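Local coordinates for hypothetical protein Atu1913 (Agrobacterium tumefaciens str., PDB 2B1Y) that is of unknown function, belongs to the DUF1883 family and forms an intertwined two-fold dimer in the crystal, at the interface of chains A and B. Coordinates in Å, arbitrary orientation; residue numbers count along the deposited sequence, not the author numbering. Chains: chain A/B, hypothetical protein Atu1913.

Contact 1: the interface of chains A and B. Residues chain A 75, 84-86; chain B 24-27.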
# COMPACT_ATOMS: atom_id res chain seq x y z
N ILE A 75 -1.08 -8.39 -12.09
CA ILE A 75 -2.48 -8.79 -11.91
C ILE A 75 -2.60 -9.28 -10.48
O ILE A 75 -1.80 -10.11 -10.05
CB ILE A 75 -2.87 -9.96 -12.85
CG1 ILE A 75 -2.51 -9.60 -14.32
CG2 ILE A 75 -4.34 -10.32 -12.68
CD1 ILE A 75 -3.19 -8.39 -14.83
N ALA A 84 -7.17 -14.06 -10.49
CA ALA A 84 -7.61 -14.34 -11.85
C ALA A 84 -6.51 -15.02 -12.66
O ALA A 84 -5.31 -14.77 -12.41
CB ALA A 84 -8.01 -12.98 -12.58
N GLU A 85 -6.88 -15.92 -13.57
CA GLU A 85 -5.98 -16.29 -14.66
C GLU A 85 -5.88 -15.10 -15.61
O GLU A 85 -6.85 -14.34 -15.82
CB GLU A 85 -6.48 -17.47 -15.46
CG GLU A 85 -5.75 -18.78 -15.18
CD GLU A 85 -6.42 -19.56 -14.12
OE1 GLU A 85 -7.61 -19.92 -14.32
OE2 GLU A 85 -5.77 -19.83 -13.07
N SER A 86 -4.73 -14.97 -16.24
CA SER A 86 -4.50 -13.82 -17.06
C SER A 86 -3.55 -14.12 -18.22
O SER A 86 -2.81 -15.13 -18.22
CB SER A 86 -3.96 -12.66 -16.22
OG SER A 86 -2.64 -12.93 -15.75
N ILE B 24 -4.84 -7.07 -22.23
CA ILE B 24 -4.74 -7.92 -21.05
C ILE B 24 -6.04 -8.69 -20.86
O ILE B 24 -7.11 -8.05 -20.84
CB ILE B 24 -4.46 -7.03 -19.79
CG1 ILE B 24 -3.18 -6.20 -20.00
CG2 ILE B 24 -4.44 -7.88 -18.51
CD1 ILE B 24 -3.18 -4.95 -19.19
N SER B 25 -5.96 -10.03 -20.77
CA SER B 25 -7.15 -10.87 -20.60
C SER B 25 -7.19 -11.37 -19.16
O SER B 25 -6.13 -11.68 -18.60
CB SER B 25 -7.11 -12.10 -21.53
OG SER B 25 -7.15 -11.74 -22.94
N LEU B 26 -8.38 -11.52 -18.59
CA LEU B 26 -8.52 -12.00 -17.21
C LEU B 26 -9.72 -12.87 -17.10
O LEU B 26 -10.69 -12.62 -17.80
CB LEU B 26 -8.81 -10.86 -16.24
CG LEU B 26 -7.82 -9.76 -16.14
CD1 LEU B 26 -8.51 -8.63 -15.41
CD2 LEU B 26 -6.69 -10.27 -15.33
N SER B 27 -9.66 -13.85 -16.20
CA SER B 27 -10.77 -14.79 -16.06
C SER B 27 -11.90 -14.28 -15.12
O SER B 27 -13.05 -14.70 -15.25
CB SER B 27 -10.25 -16.13 -15.58
OG SER B 27 -9.74 -15.99 -14.27
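The flat groups that meet here are peptides rather than rings: the two polar backbone atoms of A:Glu85 both face B:Ser27. The amide N of A:Glu85 gives a hydrogen bond to the hydroxyl OG of B:Ser27 (2.9 Å), while its carbonyl O takes one from the amide N of the same serine (2.9 Å). The second donor stands 17° out of the carbonyl plane, with a C=O...N angle of 152°, and both bonds are bent at the hydrogen. B:Ser27 can present both groups because its OG is folded between its backbone N and carbonyl carbon (chi1 66°), bringing hydroxyl and amide toward one residue. The pair thus closes a small two-bond clasp that should limit rotation of the serine side chain.

Next to this clasp, B:Leu26 supplies the apolar half of the contact. Its CD2 branch lies 3.5 Å from CG2 of A:Ile75, the two side chains crossing at a slant, and 3.7 Å from CB of A:Ser86; the methyl CB of A:Ala84 borders it more loosely at 4.1 Å from CD2. The CD1 end of A:Ile75 reaches between CD2 of B:Leu26 and B:Ile24, passing CG2 of B:Ile24 at 3.9 Å, the two isoleucines running in opposite directions.

A:Ser86 opens strand 86-91 and pairs antiparallel with B:Leu26, the last residue of strand 21-26, so the site joins two strand ends of different chains, with A:Ile75 of strand 69-76 packed against the pairing.

Contact 2: the interface of chains A and B. Residues chain A 9-10, 35, 40, 43; chain B 72-74.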
# COMPACT_ATOMS: atom_id res chain seq x y z
N THR A 9 0.72 11.91 9.95
CA THR A 9 1.52 12.35 11.06
C THR A 9 2.23 11.13 11.62
O THR A 9 1.61 10.10 11.82
CB THR A 9 0.61 12.85 12.19
OG1 THR A 9 -0.12 13.99 11.73
CG2 THR A 9 1.46 13.23 13.40
N HIS A 10 3.53 11.25 11.87
CA HIS A 10 4.34 10.12 12.32
C HIS A 10 4.89 10.37 13.71
O HIS A 10 5.65 11.31 13.89
CB HIS A 10 5.50 9.90 11.31
CG HIS A 10 6.58 8.98 11.80
ND1 HIS A 10 7.92 9.20 11.57
CD2 HIS A 10 6.51 7.85 12.55
CE1 HIS A 10 8.63 8.24 12.13
NE2 HIS A 10 7.80 7.41 12.74
N MSE A 35 2.93 0.34 14.08
CA MSE A 35 3.78 -0.58 13.31
C MSE A 35 5.21 -0.59 13.79
O MSE A 35 5.68 0.33 14.45
CB MSE A 35 3.74 -0.17 11.82
CG MSE A 35 4.20 1.29 11.61
SE MSE A 35 3.99 1.88 9.76
CE MSE A 35 2.12 2.30 9.80
N PHE A 40 7.37 0.59 9.19
CA PHE A 40 7.47 2.02 8.87
C PHE A 40 8.29 2.25 7.58
O PHE A 40 7.98 3.11 6.77
CB PHE A 40 8.03 2.84 10.05
CG PHE A 40 8.15 4.31 9.73
CD1 PHE A 40 7.00 5.06 9.46
CD2 PHE A 40 9.39 4.92 9.63
CE1 PHE A 40 7.09 6.41 9.12
CE2 PHE A 40 9.51 6.28 9.30
CZ PHE A 40 8.35 7.02 9.05
N PHE A 43 5.82 1.53 4.86
CA PHE A 43 4.89 2.64 4.76
C PHE A 43 5.46 3.83 3.95
O PHE A 43 4.79 4.38 3.06
CB PHE A 43 4.49 3.12 6.16
CG PHE A 43 3.57 4.30 6.17
CD1 PHE A 43 2.19 4.12 5.99
CD2 PHE A 43 4.06 5.59 6.39
CE1 PHE A 43 1.32 5.21 5.99
CE2 PHE A 43 3.19 6.66 6.40
CZ PHE A 43 1.82 6.46 6.23
N HIS B 72 6.18 2.66 15.89
CA HIS B 72 5.88 3.91 15.20
C HIS B 72 4.36 4.02 15.11
O HIS B 72 3.72 3.03 14.89
CB HIS B 72 6.44 3.85 13.77
CG HIS B 72 7.94 3.81 13.73
ND1 HIS B 72 8.72 4.94 13.63
CD2 HIS B 72 8.79 2.76 13.86
CE1 HIS B 72 9.99 4.59 13.63
NE2 HIS B 72 10.07 3.28 13.80
N LEU B 73 3.80 5.20 15.34
CA LEU B 73 2.36 5.37 15.25
C LEU B 73 2.11 6.35 14.12
O LEU B 73 2.68 7.46 14.11
CB LEU B 73 1.80 5.95 16.56
CG LEU B 73 0.30 6.24 16.49
CD1 LEU B 73 -0.41 4.91 16.42
CD2 LEU B 73 -0.11 7.06 17.67
N ILE B 74 1.27 5.93 13.19
CA ILE B 74 0.89 6.78 12.06
C ILE B 74 -0.54 7.16 12.20
O ILE B 74 -1.38 6.29 12.40
CB ILE B 74 1.09 6.05 10.71
CG1 ILE B 74 2.56 5.75 10.49
CG2 ILE B 74 0.45 6.85 9.53
CD1 ILE B 74 3.49 6.89 10.54
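B:Ile74 and B:His72, both turned into chain A from strand 69-76 with B:Leu73 between them facing away, bury the most surface here. The branches of B:Ile74 divide the hydrophobic surroundings: CD1 rests 3.7 Å from CB of A:His10 and also meets the ring edge atom CE1 of A:Phe40, CG1 touches the selenomethionine methyl CE of A:Met35 (3.5 Å), and CG2, placed anti to the backbone N by chi1 -64° (measured to CG1), reaches CZ of A:Phe43 (3.6 Å).

B:His72 is held through both backbone and ring. The N of B:His72 donates to O of A:Met35 (2.8 Å). In return, N of A:Met35 donates to O of B:His72 (2.9 Å). The ring nitrogen ND1 of B:His72 bonds to NE2 of A:His10 at 2.8 Å. Each nitrogen lies in the plane of the other imidazole, although the rings are inclined by about 28°; which one donates is not decided. A:Phe40 underlies both histidines, with CB over the face of B:His72, 4.0 Å from its centroid, and its ring centre beneath NE2 of A:His10. This should restrict rotation of both imidazoles.

Antiparallel bridges to A:His10 and A:Met35 insert strand 69-76 between two strands of the other chain, tying the subunits together through a shared sheet and core.

Contact 3: the interface of chains A and B. Residues chain A 26-28, 30; chain B 75, 84-85.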
# COMPACT_ATOMS: atom_id res chain seq x y z
N LEU A 26 -8.05 12.02 18.41
CA LEU A 26 -8.14 12.51 17.03
C LEU A 26 -9.27 13.45 16.90
O LEU A 26 -10.27 13.26 17.58
CB LEU A 26 -8.47 11.39 16.06
CG LEU A 26 -7.55 10.23 15.97
CD1 LEU A 26 -8.30 9.15 15.23
CD2 LEU A 26 -6.37 10.67 15.19
N SER A 27 -9.14 14.42 16.00
CA SER A 27 -10.19 15.43 15.83
C SER A 27 -11.32 14.99 14.88
O SER A 27 -12.45 15.48 14.98
CB SER A 27 -9.57 16.74 15.37
OG SER A 27 -9.04 16.57 14.07
N SER A 28 -11.00 14.09 13.95
CA SER A 28 -11.97 13.64 12.93
C SER A 28 -11.65 12.20 12.48
O SER A 28 -10.57 11.67 12.80
CB SER A 28 -11.98 14.59 11.72
OG SER A 28 -10.66 14.79 11.27
N ASN A 30 -10.07 9.30 10.82
CA ASN A 30 -8.79 9.07 10.15
C ASN A 30 -8.32 7.66 10.47
O ASN A 30 -8.95 6.95 11.27
CB ASN A 30 -7.72 10.07 10.62
CG ASN A 30 -7.46 11.19 9.62
OD1 ASN A 30 -8.32 11.54 8.79
ND2 ASN A 30 -6.29 11.77 9.73
N ILE B 75 -0.82 8.45 12.07
CA ILE B 75 -2.19 8.93 11.86
C ILE B 75 -2.25 9.42 10.42
O ILE B 75 -1.39 10.21 10.02
CB ILE B 75 -2.53 10.13 12.80
CG1 ILE B 75 -2.22 9.75 14.26
CG2 ILE B 75 -3.97 10.58 12.59
CD1 ILE B 75 -2.98 8.58 14.76
N ALA B 84 -6.52 14.48 10.34
CA ALA B 84 -6.97 14.78 11.70
C ALA B 84 -5.84 15.40 12.53
O ALA B 84 -4.66 15.07 12.31
CB ALA B 84 -7.47 13.46 12.41
N GLU B 85 -6.18 16.32 13.44
CA GLU B 85 -5.29 16.63 14.54
C GLU B 85 -5.28 15.44 15.49
O GLU B 85 -6.30 14.74 15.68
CB GLU B 85 -5.73 17.85 15.34
CG GLU B 85 -4.91 19.10 15.06
CD GLU B 85 -5.51 19.93 13.99
OE1 GLU B 85 -6.68 20.36 14.17
OE2 GLU B 85 -4.83 20.16 12.96
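This is an interchain strand-edge contact in which a turn of chain A, following strand 21-26, clasps the segment of chain B that leads into strand 86-91; it helps close one lobe of the two-fold dimer, an assembly seen in the crystal and plausibly the biological one. The clasp between A:Ser27 and B:Glu85 and the packing of A:Leu26 on B:Ile75 are the chain-exchanged counterparts of those at the other end of the dimer, and to these A:Ser28 and A:Asn30 add a grip on B:Ala84.

The methyl CB of B:Ala84 is met from several directions. The carboxamide carbon CG of A:Asn30 approaches this CB of B:Ala84 to 3.6 Å, and the backbone O of A:Ser28 lies near it as well. A:Ser28 also turns its hydroxyl OG between its own backbone N and carbonyl carbon (chi1 51°), where it borders the methyl group.

As modelled, ND2 of A:Asn30 sits 2.8 Å from the backbone N of B:Ala84, a meeting of two donors, while OD1 of A:Asn30 is 3.8 Å from that N. The orientation of the amide is therefore doubtful; exchanging its ends would put an acceptor opposite the peptide N-H and make a hydrogen bond likely. The amide group also borders B:Ile75, which lines the contact at one end.

A:Asn30 begins strand 30-36, so strand 21-26, the following turn and this strand start together embrace the B:Ala84 and B:Glu85 loop just ahead of strand 86-91.

Contacts 1 and 3 are largely twins, drawn from equivalent surfaces related by the two-fold axis with partly different residues, their C-alpha centres about 39 Å apart at opposite ends of the dimer. Contact 2 lies about 14 Å from contact 3 and about 35 Å from contact 1, by the same measure. Contacts 2 and 3 share strand 69-76 of chain B, which continues from B:Ile74 to B:Ile75, and strand 30-36 of chain A. Each lobe thus combines N-terminal strands and helix of one chain with C-terminal strands of its partner, resembling strand exchange; the structure alone does not show whether a single chain could close on itself.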